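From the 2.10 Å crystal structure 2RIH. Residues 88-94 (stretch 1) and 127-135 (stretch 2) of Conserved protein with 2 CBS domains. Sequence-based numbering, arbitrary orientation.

Stretch 1 (88-94) PVHVAAE
Stretch 2, residues 127-135: AILLELATA

What forms the apolar centre? The side chain of L132 does, in the m,t rotamer (chi1 -61°, chi2 -176°). Its CA-to-CB bond points sideways, but the end of the L132 side chain comes nearer, and its CD2 branch meets V89, H90 and A93. L132 CD2 lies 3.7 Å from A93 CB, 4.1 Å from V89 CG2 and 3.8 Å from H90 CA. V89 (chi1 -62°, m) points toward the second stretch, and its CG2 also meets I128 CG2 at 4.2 Å; I128 is m,t. V89, A93, I128 and L132 are all buried, and the A93 methyl packs directly on L132 CD2, which also lies 3.9 Å from V89 O.

How are the two backbones set? Residues 90-94 and 127-134 are helical, with phi/psi near -65/-40, and P88 leads in at -64/149. The N-to-C directions make 74° (signed crossing -74°), and the axes approach to 9.4 Å. In register, H90 CA stands 5.3 Å from L132 CA. Within the first helix, A93 N donates to V89 O at 3.1 Å and E94 N to H90 O at 3.0 Å; in the second, L132 N donates to I128 O at 2.8 Å.

What happens around H90? Its CA-to-CB bond runs sideways, and chi1 77° (p) with chi2 79° turns a ring face to A135. The A135 CB methyl sits 4.1 Å from the H90 ring centroid, 28° off the normal, as a CH-pi contact; it is also 3.7 Å from H90 CB.

What closes the polar edge? No direct hydrogen bond joins the stretches, which bury 290 Å² together. Instead a water accepts from H90 N at 3.2 Å and donates to E131 OE2 at 2.9 Å. E131 (chi1 -154°, chi2 169°, chi3 -71°) reaches out nearly extended, bringing OE2 to 3.9 Å from V89 CG2, so its carboxylate borders the apolar cluster while bonding to water.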

# COMPACT_ATOMS: atom_id res chain seq x y z
N PRO A 88 0.68 1.32 22.32
CA PRO A 88 1.89 1.88 21.73
C PRO A 88 2.03 1.47 20.26
O PRO A 88 1.61 0.39 19.87
CB PRO A 88 3.02 1.28 22.57
CG PRO A 88 2.44 0.11 23.26
CD PRO A 88 0.99 0.40 23.43
N VAL A 89 2.63 2.35 19.47
CA VAL A 89 2.73 2.13 18.04
C VAL A 89 3.47 0.83 17.65
O VAL A 89 3.25 0.32 16.55
CB VAL A 89 3.36 3.35 17.33
CG1 VAL A 89 2.48 4.59 17.53
CG2 VAL A 89 4.77 3.62 17.82
N HIS A 90 4.31 0.29 18.54
CA HIS A 90 5.03 -0.95 18.24
C HIS A 90 4.08 -2.15 18.15
O HIS A 90 4.36 -3.12 17.43
CB HIS A 90 6.18 -1.22 19.24
CG HIS A 90 5.74 -1.74 20.57
ND1 HIS A 90 5.39 -3.05 20.79
CD2 HIS A 90 5.63 -1.12 21.78
CE1 HIS A 90 5.06 -3.22 22.06
NE2 HIS A 90 5.21 -2.07 22.68
N VAL A 91 2.96 -2.08 18.87
CA VAL A 91 1.92 -3.10 18.79
C VAL A 91 1.27 -3.12 17.39
O VAL A 91 0.96 -4.19 16.88
CB VAL A 91 0.83 -2.90 19.87
CG1 VAL A 91 -0.35 -3.83 19.62
CG2 VAL A 91 1.40 -3.14 21.25
N ALA A 92 1.09 -1.94 16.79
CA ALA A 92 0.51 -1.85 15.44
C ALA A 92 1.49 -2.38 14.39
O ALA A 92 1.11 -3.18 13.53
CB ALA A 92 0.12 -0.42 15.11
N ALA A 93 2.74 -1.92 14.47
CA ALA A 93 3.80 -2.37 13.58
C ALA A 93 3.93 -3.89 13.59
O ALA A 93 4.00 -4.52 12.54
CB ALA A 93 5.13 -1.74 13.97
N GLU A 94 3.96 -4.47 14.79
CA GLU A 94 4.05 -5.92 14.94
C GLU A 94 2.85 -6.64 14.31
O GLU A 94 3.02 -7.61 13.57
CB GLU A 94 4.19 -6.30 16.42
CG GLU A 94 4.70 -7.71 16.66
CD GLU A 94 6.05 -7.98 16.00
OE1 GLU A 94 6.87 -7.04 15.84
OE2 GLU A 94 6.29 -9.15 15.63
N ALA A 127 11.74 9.58 15.18
CA ALA A 127 11.33 9.32 16.56
C ALA A 127 10.44 8.09 16.65
O ALA A 127 10.51 7.33 17.63
CB ALA A 127 10.59 10.53 17.13
N ILE A 128 9.62 7.88 15.63
CA ILE A 128 8.72 6.73 15.59
C ILE A 128 9.53 5.46 15.25
O ILE A 128 9.41 4.45 15.93
CB ILE A 128 7.55 6.95 14.60
CG1 ILE A 128 6.81 8.26 14.91
CG2 ILE A 128 6.59 5.77 14.66
CD1 ILE A 128 5.66 8.58 13.99
N LEU A 129 10.36 5.54 14.22
CA LEU A 129 11.28 4.44 13.86
C LEU A 129 12.12 4.00 15.06
O LEU A 129 12.30 2.81 15.30
CB LEU A 129 12.21 4.86 12.71
CG LEU A 129 11.59 5.12 11.34
CD1 LEU A 129 12.65 5.51 10.33
CD2 LEU A 129 10.80 3.92 10.86
N LEU A 130 12.63 4.98 15.80
CA LEU A 130 13.47 4.72 16.97
C LEU A 130 12.67 3.91 17.98
O LEU A 130 13.14 2.89 18.49
CB LEU A 130 13.93 6.05 17.58
CG LEU A 130 15.12 6.08 18.52
CD1 LEU A 130 16.40 5.62 17.84
CD2 LEU A 130 15.30 7.48 19.08
N GLU A 131 11.43 4.32 18.21
CA GLU A 131 10.54 3.64 19.13
C GLU A 131 10.17 2.23 18.65
O GLU A 131 10.08 1.31 19.45
CB GLU A 131 9.30 4.49 19.39
CG GLU A 131 8.66 4.21 20.71
CD GLU A 131 7.61 5.23 21.07
OE1 GLU A 131 8.00 6.37 21.38
OE2 GLU A 131 6.42 4.87 21.07
N LEU A 132 9.97 2.06 17.34
CA LEU A 132 9.79 0.72 16.77
C LEU A 132 11.05 -0.15 16.94
O LEU A 132 10.94 -1.35 17.15
CB LEU A 132 9.44 0.78 15.27
CG LEU A 132 8.16 1.50 14.83
CD1 LEU A 132 7.98 1.32 13.32
CD2 LEU A 132 6.93 1.00 15.58
N ALA A 133 12.22 0.46 16.84
CA ALA A 133 13.48 -0.29 16.91
C ALA A 133 13.82 -0.76 18.33
O ALA A 133 14.45 -1.81 18.51
CB ALA A 133 14.61 0.54 16.36
N THR A 134 13.39 0.00 19.34
CA THR A 134 13.67 -0.29 20.74
C THR A 134 12.88 -1.49 21.28
O THR A 134 13.41 -2.29 22.06
CB THR A 134 13.34 0.92 21.63
OG1 THR A 134 13.93 2.09 21.06
CG2 THR A 134 13.86 0.71 23.05
N ALA A 135 11.63 -1.61 20.85
CA ALA A 135 10.71 -2.65 21.33
C ALA A 135 11.30 -4.07 21.23
O ALA A 135 11.28 -4.83 22.21
CB ALA A 135 9.39 -2.59 20.54
O HOH W 1 5.88 2.08 20.65